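Local coordinates for carbonic anhydrase (PDB 3UCJ), which catalyses the reversible hydration of carbon dioxide to hydrogencarbonate and a proton, using a zinc ion in each subunit, at the interface of chains A and B and the interface of chains A and C. Coordinates in Å, arbitrary orientation; residue numbers count along the deposited sequence, not the author numbering. Chains: chain A/B/C, Carbonic anhydrase.

Contact 1 and contact 2 join chain A to two different neighbours, and the centres of their C-alpha atoms lie about 35 Å apart. They share chain A but no residue. In contact 1 the C-terminal tail of chain B lies on the helical part of chain A, around helices 138-141 and 146-167. In contact 2 the short helix 54-57 and strand 65-70 of chains A and C meet across a two-fold axis. Each interface is two-fold symmetric overall, so each patch has a counterpart with the chains exchanged, though Gln56 differs between A and C. Chain A thus has two separate surfaces for assembly, consistent with the four copies in the deposited assembly.

Contact 1: the interface of chains A and B. Residues chain A 113, 138, 141-145, 149; chain B 222, 225-227.
This is a C-terminal tail docking on a neighbouring subunit of a beta-class carbonic anhydrase. The last residues of chain B, from the 3-10 helix 222-225 to the terminal B:Ala227, lie against the loop after helix 138-141 of chain A. The deposited interface is two-fold symmetric and probably belongs to the native oligomer.

B:Leu226 and A:His142 bury the most surface in this patch. B:Leu226 has CG anti to its carbonyl carbon, which carries its methyls toward A:Leu141 and A:Ala149. Its CD2 methyl sits 3.3 Å from the A:Leu141 carbonyl O. The same methyl meets A:Ala149 CB of helix 146-167 at 3.8 Å.

A:His142 lies flat between two groups. B:Ser225 CB stands over the centre of one imidazole face, 3.4 Å from A:His142 CD2. A:Ala138 CB covers the opposite face toward its rim. The NE2 corner of the ring points at the middle of the B:Phe222 face, with NE2 3.5 Å from B:Phe222 CZ. If NE2 carried a proton, the aromatic face would be likely to favour it. An alanine in place of A:His142 would remove the ring under B:Ser225 CB and over B:Phe222, and would probably loosen the tail.

B:Phe222 is turned toward chain A with CG anti to its backbone N (chi1 -165°). A:Leu113 CD2 reaches its rim at CE2, 4.0 Å away. A:Leu141 crosses the ring at about a right angle.

Two backbone hydrogen bonds fix the tail. A:Gly143 N gives a nearly straight bond to B:Ser225 O, 2.9 Å long (166° at H) and in the carbonyl plane. B:Ala227 N donates to A:Leu144 O at 2.8 Å. That bond is more bent (144° at H), and its donor stands above the carbonyl plane. The B:Ala227 methyl rests beside the same carbonyl and near A:Ser145 CA.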
ATOM      1  N   LEU A 113     -18.304   0.704  12.458  1.00 31.21           N
ATOM      2  CA  LEU A 113     -19.088   1.477  13.438  1.00 32.63           C
ATOM      3  C   LEU A 113     -18.592   1.202  14.797  1.00 32.65           C
ATOM      4  O   LEU A 113     -18.408   2.117  15.606  1.00 34.13           O
ATOM      5  CB  LEU A 113     -20.544   1.035  13.478  1.00 32.53           C
ATOM      6  CG  LEU A 113     -21.443   1.737  12.469  1.00 35.88           C
ATOM      7  CD1 LEU A 113     -22.842   1.176  12.577  1.00 39.72           C
ATOM      8  CD2 LEU A 113     -21.464   3.200  12.853  1.00 38.97           C
ATOM      9  N   ALA A 138     -21.693  11.793  12.027  1.00 39.80           N
ATOM     10  CA  ALA A 138     -22.266  11.646  13.344  1.00 40.50           C
ATOM     11  C   ALA A 138     -23.729  11.990  13.370  1.00 40.68           C
ATOM     12  O   ALA A 138     -24.511  11.290  13.952  1.00 41.32           O
ATOM     13  CB  ALA A 138     -21.525  12.469  14.328  1.00 41.03           C
ATOM     14  N   LEU A 141     -25.965   9.202  12.083  1.00 36.65           N
ATOM     15  CA  LEU A 141     -25.798   7.893  12.702  1.00 37.69           C
ATOM     16  C   LEU A 141     -26.196   7.821  14.208  1.00 38.06           C
ATOM     17  O   LEU A 141     -26.653   6.757  14.752  1.00 38.73           O
ATOM     18  CB  LEU A 141     -24.308   7.430  12.529  1.00 37.43           C
ATOM     19  CG  LEU A 141     -24.012   7.093  11.024  1.00 32.73           C
ATOM     20  CD1 LEU A 141     -22.538   6.818  10.942  1.00 35.89           C
ATOM     21  CD2 LEU A 141     -24.662   5.819  10.681  1.00 32.75           C
ATOM     22  N   HIS A 142     -25.917   8.909  14.895  1.00 39.91           N
ATOM     23  CA  HIS A 142     -26.114   8.909  16.365  1.00 40.87           C
ATOM     24  C   HIS A 142     -27.565   8.782  16.724  1.00 41.47           C
ATOM     25  O   HIS A 142     -28.440   9.235  15.971  1.00 41.35           O
ATOM     26  CB  HIS A 142     -25.472  10.118  17.024  1.00 39.79           C
ATOM     27  CG  HIS A 142     -24.005   9.964  17.194  1.00 41.55           C
ATOM     28  ND1 HIS A 142     -23.201  10.975  17.656  1.00 41.85           N
ATOM     29  CD2 HIS A 142     -23.182   8.911  16.949  1.00 42.53           C
ATOM     30  CE1 HIS A 142     -21.945  10.555  17.706  1.00 46.00           C
ATOM     31  NE2 HIS A 142     -21.910   9.305  17.280  1.00 40.23           N
ATOM     32  N   GLY A 143     -27.829   8.075  17.824  1.00 41.99           N
ATOM     33  CA  GLY A 143     -29.203   7.846  18.211  1.00 43.07           C
ATOM     34  C   GLY A 143     -30.000   6.854  17.399  1.00 45.94           C
ATOM     35  O   GLY A 143     -31.200   6.697  17.653  1.00 45.04           O
ATOM     36  N   LEU A 144     -29.413   6.186  16.404  1.00 43.41           N
ATOM     37  CA  LEU A 144     -30.189   5.212  15.641  1.00 44.53           C
ATOM     38  C   LEU A 144     -30.060   3.875  16.365  1.00 44.13           C
ATOM     39  O   LEU A 144     -29.068   3.650  17.056  1.00 45.86           O
ATOM     40  CB  LEU A 144     -29.631   5.106  14.188  1.00 42.91           C
ATOM     41  CG  LEU A 144     -29.849   6.263  13.208  1.00 43.76           C
ATOM     42  CD1 LEU A 144     -29.520   5.751  11.776  1.00 45.61           C
ATOM     43  CD2 LEU A 144     -31.251   6.716  13.164  1.00 46.56           C
ATOM     44  N   SER A 145     -31.041   2.988  16.229  1.00 44.92           N
ATOM     45  CA  SER A 145     -30.896   1.610  16.700  1.00 44.89           C
ATOM     46  C   SER A 145     -29.651   0.971  16.038  1.00 45.34           C
ATOM     47  O   SER A 145     -29.206   1.434  14.971  1.00 44.00           O
ATOM     48  CB  SER A 145     -32.161   0.787  16.331  1.00 45.61           C
ATOM     49  OG  SER A 145     -32.275   0.572  14.908  1.00 45.05           O
ATOM     50  N   ALA A 149     -28.473   1.960  12.276  1.00 38.64           N
ATOM     51  CA  ALA A 149     -27.176   2.560  12.132  1.00 37.42           C
ATOM     52  C   ALA A 149     -26.317   1.754  11.171  1.00 35.48           C
ATOM     53  O   ALA A 149     -25.591   2.297  10.395  1.00 36.00           O
ATOM     54  CB  ALA A 149     -26.524   2.649  13.466  1.00 37.10           C
TER
ATOM     55  N   PHE B 222     -17.177   5.761  19.133  1.00 31.59           N
ATOM     56  CA  PHE B 222     -18.279   6.199  18.403  1.00 31.36           C
ATOM     57  C   PHE B 222     -19.565   5.431  18.733  1.00 32.27           C
ATOM     58  O   PHE B 222     -20.586   6.081  18.743  1.00 34.90           O
ATOM     59  CB  PHE B 222     -18.050   5.972  16.881  1.00 30.28           C
ATOM     60  CG  PHE B 222     -18.980   6.695  16.009  1.00 29.88           C
ATOM     61  CD1 PHE B 222     -18.662   7.980  15.523  1.00 28.82           C
ATOM     62  CD2 PHE B 222     -20.182   6.104  15.603  1.00 30.97           C
ATOM     63  CE1 PHE B 222     -19.504   8.678  14.663  1.00 30.74           C
ATOM     64  CE2 PHE B 222     -21.031   6.755  14.734  1.00 29.94           C
ATOM     65  CZ  PHE B 222     -20.727   8.087  14.249  1.00 32.76           C
ATOM     66  N   SER B 225     -22.619   6.119  21.094  1.00 44.30           N
ATOM     67  CA  SER B 225     -23.693   7.077  20.806  1.00 44.26           C
ATOM     68  C   SER B 225     -24.803   6.606  19.926  1.00 45.20           C
ATOM     69  O   SER B 225     -25.750   7.379  19.672  1.00 46.61           O
ATOM     70  CB  SER B 225     -23.181   8.403  20.315  1.00 43.93           C
ATOM     71  OG  SER B 225     -22.173   8.832  21.177  1.00 39.52           O
ATOM     72  N   LEU B 226     -24.753   5.367  19.479  1.00 45.54           N
ATOM     73  CA  LEU B 226     -25.977   4.743  18.924  1.00 47.62           C
ATOM     74  C   LEU B 226     -27.042   4.534  20.057  1.00 49.91           C
ATOM     75  O   LEU B 226     -26.664   4.551  21.260  1.00 48.99           O
ATOM     76  CB  LEU B 226     -25.637   3.391  18.237  1.00 47.82           C
ATOM     77  CG  LEU B 226     -24.418   3.487  17.267  1.00 46.10           C
ATOM     78  CD1 LEU B 226     -24.075   2.140  16.595  1.00 44.52           C
ATOM     79  CD2 LEU B 226     -24.706   4.554  16.216  1.00 42.62           C
ATOM     80  N   ALA B 227     -28.329   4.376  19.672  1.00 53.22           N
ATOM     81  CA  ALA B 227     -29.415   3.982  20.611  1.00 55.69           C
ATOM     82  C   ALA B 227     -28.983   2.659  21.264  1.00 57.77           C
ATOM     83  O   ALA B 227     -28.728   2.660  22.486  1.00 60.25           O
ATOM     84  CB  ALA B 227     -30.757   3.826  19.903  1.00 56.41           C
ATOM     85  OXT ALA B 227     -28.766   1.577  20.639  1.00 59.43           O
TER

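Contact 2: the interface of chains A and C. Residues chain A 53, 55-56, 60-62, 67; chain C 53, 55-56, 69.
This is a two-fold subunit interface, in which equivalent segments of chains A and C pack against each other. It probably helps hold the deposited tetramer together. A:Ser53 and A:Ala55 meet C:Ala55 and C:Ser53 across the axis.

Each serine has OG anti to its backbone N, which turns the hydroxyl toward the partner chain. C:Ser53 OG lies 3.6 Å from the A:Ala55 methyl carbon CB. Water 1 links C:Ser53 OG to the backbone of A:Ala55, at 2.9 Å from A:Ala55 N. Water 2 makes the matching bridge and sits 2.9 Å from A:Ser53 OG. It also bonds C:Ala55 N, so both waters tie a side chain to the start of helix 54-57 opposite.

C:Gln56 buries the most surface in this patch. Its chain is extended, with CG anti to the backbone N (chi1 -164°). Its amide NE2 donates to the A:Met60 carbonyl O over a short 2.5 Å. The acceptor lies in the amide plane, and NE2 approaches almost along the C=O axis (173°). The amide OE1 faces A:Pro62 CD at 3.7 Å. A:Gln56 takes another first torsion (chi1 -56°), and its amide rests over C:Ala55 instead.

C:Arg69 bends at its third torsion and lays one guanidinium face on A:Val67. A:Val67 CB stands over the centre of that face, 3.5 Å from C:Arg69 CZ. Water 1 lies at the guanidinium edge, in its plane.

In the fold, A:Val67 and C:Arg69 belong to strand 65-70. A:Ser53 begins the turn into helix 54-57, soon after strand 42-47, which ends at the zinc ligand A:Cys47, and after A:Asp49, which lines the acetazolamide pocket, so the interface lies close in sequence to the metal site.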
ATOM      1  N   SER A  53     -22.345 -12.346  -5.149  1.00 35.84           N
ATOM      2  CA  SER A  53     -21.604 -12.683  -6.386  1.00 35.84           C
ATOM      3  C   SER A  53     -22.142 -11.896  -7.607  1.00 35.36           C
ATOM      4  O   SER A  53     -23.281 -12.152  -8.044  1.00 35.06           O
ATOM      5  CB  SER A  53     -21.720 -14.175  -6.620  1.00 35.82           C
ATOM      6  OG  SER A  53     -21.220 -14.464  -7.906  1.00 40.78           O
ATOM      7  N   ALA A  55     -21.686 -11.694 -10.898  1.00 36.22           N
ATOM      8  CA  ALA A  55     -22.170 -12.300 -12.165  1.00 38.50           C
ATOM      9  C   ALA A  55     -23.450 -13.130 -11.966  1.00 40.25           C
ATOM     10  O   ALA A  55     -24.387 -13.014 -12.760  1.00 41.42           O
ATOM     11  CB  ALA A  55     -21.062 -13.091 -12.918  1.00 39.14           C
ATOM     12  N   GLN A  56     -23.499 -13.933 -10.920  1.00 41.14           N
ATOM     13  CA  GLN A  56     -24.747 -14.606 -10.502  1.00 44.40           C
ATOM     14  C   GLN A  56     -25.881 -13.607 -10.313  1.00 44.52           C
ATOM     15  O   GLN A  56     -26.921 -13.693 -11.014  1.00 46.40           O
ATOM     16  CB  GLN A  56     -24.578 -15.418  -9.201  1.00 44.05           C
ATOM     17  CG  GLN A  56     -23.458 -16.433  -9.301  1.00 51.15           C
ATOM     18  CD  GLN A  56     -23.709 -17.648  -8.438  1.00 58.59           C
ATOM     19  OE1 GLN A  56     -24.077 -17.540  -7.231  1.00 64.73           O
ATOM     20  NE2 GLN A  56     -23.550 -18.832  -9.049  1.00 56.19           N
ATOM     21  N   MET A  60     -25.223 -12.648 -15.386  1.00 43.33           N
ATOM     22  CA  MET A  60     -24.260 -12.331 -16.450  1.00 42.69           C
ATOM     23  C   MET A  60     -23.440 -13.522 -16.820  1.00 42.45           C
ATOM     24  O   MET A  60     -23.160 -14.410 -15.955  1.00 42.47           O
ATOM     25  CB  MET A  60     -23.334 -11.232 -16.016  1.00 41.39           C
ATOM     26  CG  MET A  60     -24.066  -9.935 -16.051  1.00 42.12           C
ATOM     27  SD  MET A  60     -23.028  -8.673 -15.329  1.00 43.85           S
ATOM     28  CE  MET A  60     -23.758  -7.181 -15.983  1.00 43.07           C
ATOM     29  N   ALA A  61     -23.059 -13.573 -18.098  1.00 39.49           N
ATOM     30  CA  ALA A  61     -22.323 -14.732 -18.579  1.00 38.16           C
ATOM     31  C   ALA A  61     -20.839 -14.345 -18.544  1.00 36.22           C
ATOM     32  O   ALA A  61     -20.525 -13.159 -18.406  1.00 34.98           O
ATOM     33  CB  ALA A  61     -22.779 -15.098 -20.025  1.00 37.21           C
ATOM     34  N   PRO A  62     -19.929 -15.309 -18.721  1.00 36.79           N
ATOM     35  CA  PRO A  62     -18.514 -14.863 -18.779  1.00 36.22           C
ATOM     36  C   PRO A  62     -18.183 -13.735 -19.794  1.00 36.01           C
ATOM     37  O   PRO A  62     -18.687 -13.744 -20.951  1.00 34.98           O
ATOM     38  CB  PRO A  62     -17.769 -16.161 -19.132  1.00 34.51           C
ATOM     39  CG  PRO A  62     -18.608 -17.259 -18.496  1.00 37.04           C
ATOM     40  CD  PRO A  62     -20.048 -16.782 -18.661  1.00 36.79           C
ATOM     41  N   VAL A  67     -14.319  -7.589 -12.279  1.00 27.33           N
ATOM     42  CA  VAL A  67     -14.618  -7.508 -10.865  1.00 27.81           C
ATOM     43  C   VAL A  67     -13.447  -7.238  -9.909  1.00 26.13           C
ATOM     44  O   VAL A  67     -12.468  -7.894  -9.960  1.00 26.05           O
ATOM     45  CB  VAL A  67     -15.317  -8.778 -10.414  1.00 26.85           C
ATOM     46  CG1 VAL A  67     -15.489  -8.784  -8.949  1.00 29.27           C
ATOM     47  CG2 VAL A  67     -16.643  -8.930 -11.114  1.00 28.18           C
TER
ATOM     48  N   SER C  53     -15.649 -16.026 -13.078  1.00 33.44           N
ATOM     49  CA  SER C  53     -16.476 -15.695 -11.934  1.00 33.89           C
ATOM     50  C   SER C  53     -16.561 -16.932 -11.037  1.00 33.25           C
ATOM     51  O   SER C  53     -17.256 -17.882 -11.399  1.00 34.47           O
ATOM     52  CB  SER C  53     -17.854 -15.280 -12.491  1.00 35.24           C
ATOM     53  OG  SER C  53     -18.768 -15.332 -11.391  1.00 40.54           O
ATOM     54  N   ALA C  55     -18.043 -18.083  -8.180  1.00 30.90           N
ATOM     55  CA  ALA C  55     -19.256 -18.767  -7.627  1.00 33.08           C
ATOM     56  C   ALA C  55     -20.051 -19.440  -8.774  1.00 34.95           C
ATOM     57  O   ALA C  55     -20.682 -20.549  -8.613  1.00 36.30           O
ATOM     58  CB  ALA C  55     -20.143 -17.802  -6.868  1.00 31.86           C
ATOM     59  N   GLN C  56     -20.069 -18.730  -9.887  1.00 35.50           N
ATOM     60  CA  GLN C  56     -20.707 -19.220 -11.128  1.00 37.57           C
ATOM     61  C   GLN C  56     -20.016 -20.460 -11.662  1.00 36.85           C
ATOM     62  O   GLN C  56     -20.661 -21.510 -11.890  1.00 38.63           O
ATOM     63  CB  GLN C  56     -20.693 -18.073 -12.139  1.00 37.21           C
ATOM     64  CG  GLN C  56     -21.610 -18.253 -13.302  1.00 43.60           C
ATOM     65  CD  GLN C  56     -21.431 -17.138 -14.319  1.00 47.06           C
ATOM     66  OE1 GLN C  56     -20.370 -16.982 -14.956  1.00 48.42           O
ATOM     67  NE2 GLN C  56     -22.475 -16.329 -14.455  1.00 46.52           N
ATOM     68  N   ARG C  69     -10.694 -10.591  -5.735  1.00 23.77           N
ATOM     69  CA  ARG C  69     -10.261 -10.658  -7.137  1.00 24.61           C
ATOM     70  C   ARG C  69      -9.456  -9.393  -7.469  1.00 22.16           C
ATOM     71  O   ARG C  69      -9.845  -8.249  -7.075  1.00 24.04           O
ATOM     72  CB  ARG C  69     -11.525 -10.761  -8.053  1.00 24.59           C
ATOM     73  CG  ARG C  69     -11.952 -12.219  -8.113  1.00 26.74           C
ATOM     74  CD  ARG C  69     -13.328 -12.209  -8.829  1.00 27.82           C
ATOM     75  NE  ARG C  69     -13.112 -12.012 -10.266  1.00 26.79           N
ATOM     76  CZ  ARG C  69     -14.094 -12.015 -11.177  1.00 31.14           C
ATOM     77  NH1 ARG C  69     -15.396 -12.213 -10.853  1.00 25.73           N
ATOM     78  NH2 ARG C  69     -13.775 -11.724 -12.419  1.00 29.58           N
TER
HETATM   79  O   HOH W   1     -19.066 -12.790 -10.190  1.00 42.49           O
HETATM   80  O   HOH W   2     -18.393 -15.214  -7.614  1.00 43.83           O